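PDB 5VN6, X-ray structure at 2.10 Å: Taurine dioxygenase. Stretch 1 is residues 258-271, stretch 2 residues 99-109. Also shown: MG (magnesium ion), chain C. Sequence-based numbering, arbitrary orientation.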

# COMPACT_ATOMS: atom_id res chain seq x y z
N ILE A 258 9.62 9.06 13.68
CA ILE A 258 10.82 8.40 14.17
C ILE A 258 10.69 6.93 13.80
O ILE A 258 9.71 6.29 14.18
CB ILE A 258 10.97 8.53 15.70
CG1 ILE A 258 10.72 9.96 16.19
CG2 ILE A 258 12.33 7.97 16.15
CD1 ILE A 258 10.35 10.04 17.68
N TRP A 259 11.68 6.38 13.09
CA TRP A 259 11.55 4.97 12.72
C TRP A 259 12.85 4.19 12.86
O TRP A 259 13.96 4.74 12.75
CB TRP A 259 11.00 4.79 11.29
CG TRP A 259 11.89 5.17 10.15
CD1 TRP A 259 12.74 4.35 9.45
CD2 TRP A 259 11.96 6.45 9.51
NE1 TRP A 259 13.36 5.06 8.44
CE2 TRP A 259 12.89 6.35 8.45
CE3 TRP A 259 11.33 7.69 9.74
CZ2 TRP A 259 13.20 7.44 7.62
CZ3 TRP A 259 11.63 8.76 8.92
CH2 TRP A 259 12.57 8.63 7.87
N ASP A 260 12.66 2.89 13.10
CA ASP A 260 13.74 1.92 13.25
C ASP A 260 14.00 1.34 11.86
O ASP A 260 13.26 0.48 11.39
CB ASP A 260 13.35 0.85 14.28
CG ASP A 260 14.41 -0.27 14.43
OD1 ASP A 260 15.37 -0.37 13.63
OD2 ASP A 260 14.28 -1.06 15.38
N ASN A 261 15.07 1.80 11.23
CA ASN A 261 15.36 1.44 9.85
C ASN A 261 15.77 -0.02 9.72
O ASN A 261 15.69 -0.58 8.62
CB ASN A 261 16.45 2.38 9.31
CG ASN A 261 16.70 2.21 7.83
OD1 ASN A 261 15.78 2.33 7.00
ND2 ASN A 261 17.97 1.99 7.47
N ARG A 262 16.17 -0.65 10.82
CA ARG A 262 16.60 -2.03 10.78
C ARG A 262 15.42 -2.97 10.61
O ARG A 262 15.55 -4.03 9.99
CB ARG A 262 17.36 -2.37 12.07
CG ARG A 262 18.45 -1.38 12.38
CD ARG A 262 18.90 -1.47 13.83
NE ARG A 262 17.85 -1.06 14.75
CZ ARG A 262 18.04 -0.93 16.06
NH1 ARG A 262 19.25 -1.15 16.58
NH2 ARG A 262 17.03 -0.57 16.83
N ALA A 263 14.26 -2.59 11.15
CA ALA A 263 13.10 -3.47 11.16
C ALA A 263 12.08 -3.13 10.09
O ALA A 263 11.10 -3.87 9.95
CB ALA A 263 12.41 -3.43 12.53
N THR A 264 12.25 -2.04 9.35
CA THR A 264 11.22 -1.54 8.46
C THR A 264 11.76 -1.25 7.06
O THR A 264 12.97 -1.14 6.84
CB THR A 264 10.60 -0.23 9.00
OG1 THR A 264 11.60 0.80 9.02
CG2 THR A 264 10.05 -0.44 10.40
N GLN A 265 10.83 -1.09 6.13
CA GLN A 265 11.07 -0.35 4.90
C GLN A 265 10.09 0.82 4.87
O GLN A 265 9.10 0.84 5.60
CB GLN A 265 10.91 -1.26 3.67
CG GLN A 265 11.77 -2.50 3.77
CD GLN A 265 11.72 -3.38 2.57
OE1 GLN A 265 11.15 -3.03 1.53
NE2 GLN A 265 12.31 -4.56 2.70
N HIS A 266 10.39 1.82 4.04
CA HIS A 266 9.46 2.93 3.87
C HIS A 266 9.34 3.27 2.39
O HIS A 266 10.11 2.80 1.54
CB HIS A 266 9.86 4.15 4.69
CG HIS A 266 11.22 4.68 4.37
ND1 HIS A 266 12.36 4.25 5.01
CD2 HIS A 266 11.62 5.63 3.48
CE1 HIS A 266 13.40 4.90 4.53
NE2 HIS A 266 12.98 5.75 3.60
N TYR A 267 8.32 4.08 2.09
CA TYR A 267 7.96 4.46 0.72
C TYR A 267 7.42 5.87 0.80
O TYR A 267 6.42 6.11 1.49
CB TYR A 267 6.91 3.47 0.17
CG TYR A 267 6.59 3.52 -1.32
CD1 TYR A 267 6.85 2.43 -2.13
CD2 TYR A 267 5.95 4.61 -1.90
CE1 TYR A 267 6.51 2.42 -3.49
CE2 TYR A 267 5.61 4.62 -3.28
CZ TYR A 267 5.90 3.51 -4.05
OH TYR A 267 5.59 3.47 -5.40
N ALA A 268 8.09 6.82 0.15
CA ALA A 268 7.63 8.20 0.08
C ALA A 268 6.73 8.32 -1.15
O ALA A 268 7.20 8.23 -2.29
CB ALA A 268 8.81 9.18 0.02
N VAL A 269 5.43 8.49 -0.93
CA VAL A 269 4.48 8.47 -2.04
C VAL A 269 4.64 9.71 -2.91
O VAL A 269 4.62 10.85 -2.43
CB VAL A 269 3.04 8.33 -1.53
CG1 VAL A 269 2.11 8.16 -2.70
CG2 VAL A 269 2.93 7.12 -0.59
N MET A 270 4.74 9.50 -4.22
CA MET A 270 4.96 10.62 -5.11
C MET A 270 3.71 10.88 -5.96
O MET A 270 3.77 10.80 -7.19
CB MET A 270 6.16 10.35 -6.01
CG MET A 270 7.02 11.57 -6.26
SD MET A 270 8.10 11.80 -4.85
CE MET A 270 9.11 10.33 -4.97
N ASP A 271 2.59 11.17 -5.30
CA ASP A 271 1.33 11.46 -5.97
C ASP A 271 1.16 12.93 -6.30
O ASP A 271 0.15 13.29 -6.92
CB ASP A 271 0.14 11.00 -5.11
CG ASP A 271 0.12 11.64 -3.73
OD1 ASP A 271 1.21 12.01 -3.24
OD2 ASP A 271 -0.96 11.76 -3.12
MG MG C . 14.36 6.79 2.42
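Stretch 2 99-109: DRYENAWHSDA

Stretch 1 contains the end of one strand, Ile258 to Asp260, a turn, and a second strand, Thr264 to Ala268. Stretch 2 has no regular helix or strand. It runs antiparallel to the second strand, so Ser107 lies near Gln265 (CA to CA 4.4 Å) and Asn103 near Ala268 (CA to CA 4.7 Å). The two meet in a single antiparallel bridge between His266 and His106. His266 N donates to His106 O at 2.8 Å, and His106 N donates back to His266 O at 3.2 Å. Two residues along, Ala268 N donates to Glu102 O at 3.0 Å.

At the turn, the side-chain amide of Asn261 bonds the backbone of Asp108 through both its polar atoms. Asn261 OD1 accepts from Asp108 N at 2.8 Å, and Asn261 ND2 donates to Asp108 O at 3.0 Å. Ser107 OG donates to Asn261 O at 2.9 Å.

The CA-to-CB bonds of His266 and His106 point away from the opposing stretch, but the ring ends come nearer and share the magnesium ion. It is bound by His266 NE2 at 2.1 Å, Asp108 OD1 at 2.3 Å and His106 NE2 at 2.4 Å. The 2.9 Å between His266 NE2 and His106 NE2 reflects this shared metal, not a hydrogen bond. His106 ND1 donates to Ala104 O at 2.7 Å.

Tyr267 packs against Trp105. Its ring edge faces the five-membered ring of Trp105, with planes at 55°. Tyr267 CB sits over the six-membered ring, 3.8 Å from the centroid. One face of the Tyr267 ring lies against backbone, over Ala104 N and Asn103 C, and Tyr267 CD1 is 3.3 Å from Ala104 C.

Beyond the strand, the CA-to-CB bond of Met270 points toward stretch 2. Met270 CE reaches Asp99 O at 3.2 Å and Asn103 OD1 at 3.5 Å. Asp99 is not modelled beyond CB.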

# COMPACT_ATOMS: atom_id res chain seq x y z
N ASP A 99 12.36 14.03 -8.47
CA ASP A 99 13.11 12.94 -7.84
C ASP A 99 12.24 11.70 -7.66
O ASP A 99 11.29 11.72 -6.88
CB ASP A 99 13.66 13.38 -6.48
N ARG A 100 12.55 10.61 -8.37
CA ARG A 100 11.74 9.40 -8.27
C ARG A 100 12.56 8.21 -7.79
O ARG A 100 12.56 7.15 -8.43
CB ARG A 100 11.07 9.08 -9.61
N TYR A 101 13.26 8.37 -6.67
CA TYR A 101 13.98 7.27 -6.04
C TYR A 101 13.40 6.85 -4.71
O TYR A 101 13.50 5.67 -4.36
CB TYR A 101 15.45 7.65 -5.80
CG TYR A 101 16.27 7.85 -7.06
CD1 TYR A 101 16.64 6.76 -7.85
CD2 TYR A 101 16.72 9.11 -7.43
CE1 TYR A 101 17.39 6.94 -8.99
CE2 TYR A 101 17.48 9.30 -8.56
CZ TYR A 101 17.82 8.21 -9.34
OH TYR A 101 18.57 8.39 -10.47
N GLU A 102 12.78 7.77 -3.96
CA GLU A 102 12.23 7.47 -2.64
C GLU A 102 10.85 6.83 -2.70
O GLU A 102 10.38 6.32 -1.67
CB GLU A 102 12.17 8.75 -1.78
N ASN A 103 10.18 6.85 -3.85
CA ASN A 103 8.88 6.19 -3.99
C ASN A 103 9.09 4.73 -4.42
O ASN A 103 8.82 4.33 -5.54
CB ASN A 103 7.97 6.96 -4.94
CG ASN A 103 8.55 7.12 -6.34
OD1 ASN A 103 9.77 7.23 -6.53
ND2 ASN A 103 7.67 7.10 -7.35
N ALA A 104 9.63 3.95 -3.48
CA ALA A 104 9.97 2.55 -3.68
C ALA A 104 10.10 1.93 -2.30
O ALA A 104 10.54 2.60 -1.36
CB ALA A 104 11.28 2.37 -4.46
N TRP A 105 9.74 0.66 -2.18
CA TRP A 105 9.90 -0.01 -0.89
C TRP A 105 11.39 -0.23 -0.61
O TRP A 105 12.04 -1.05 -1.25
CB TRP A 105 9.11 -1.31 -0.88
CG TRP A 105 7.64 -1.03 -0.66
CD1 TRP A 105 6.63 -1.19 -1.55
CD2 TRP A 105 7.06 -0.48 0.53
NE1 TRP A 105 5.43 -0.79 -0.99
CE2 TRP A 105 5.67 -0.35 0.29
CE3 TRP A 105 7.57 -0.09 1.78
CZ2 TRP A 105 4.79 0.15 1.25
CZ3 TRP A 105 6.69 0.40 2.73
CH2 TRP A 105 5.31 0.51 2.46
N HIS A 106 11.94 0.52 0.34
CA HIS A 106 13.36 0.41 0.62
C HIS A 106 13.62 0.56 2.11
O HIS A 106 12.88 1.21 2.85
CB HIS A 106 14.19 1.45 -0.16
CG HIS A 106 13.92 2.87 0.23
ND1 HIS A 106 12.76 3.54 -0.12
CD2 HIS A 106 14.67 3.76 0.93
CE1 HIS A 106 12.81 4.78 0.36
NE2 HIS A 106 13.96 4.94 0.99
N SER A 107 14.71 -0.06 2.54
CA SER A 107 15.32 0.23 3.83
C SER A 107 16.49 1.17 3.58
O SER A 107 17.36 0.86 2.75
CB SER A 107 15.78 -1.06 4.51
OG SER A 107 16.30 -0.77 5.79
N ASP A 108 16.49 2.31 4.26
CA ASP A 108 17.46 3.37 3.98
C ASP A 108 18.89 2.86 3.92
O ASP A 108 19.37 2.20 4.85
CB ASP A 108 17.35 4.49 5.02
CG ASP A 108 16.44 5.62 4.57
OD1 ASP A 108 16.05 5.63 3.38
OD2 ASP A 108 16.10 6.48 5.41
N ALA A 109 19.56 3.15 2.79
CA ALA A 109 21.00 2.95 2.61
C ALA A 109 21.44 1.53 2.97
O ALA A 109 22.51 1.32 3.55
CB ALA A 109 21.81 3.98 3.40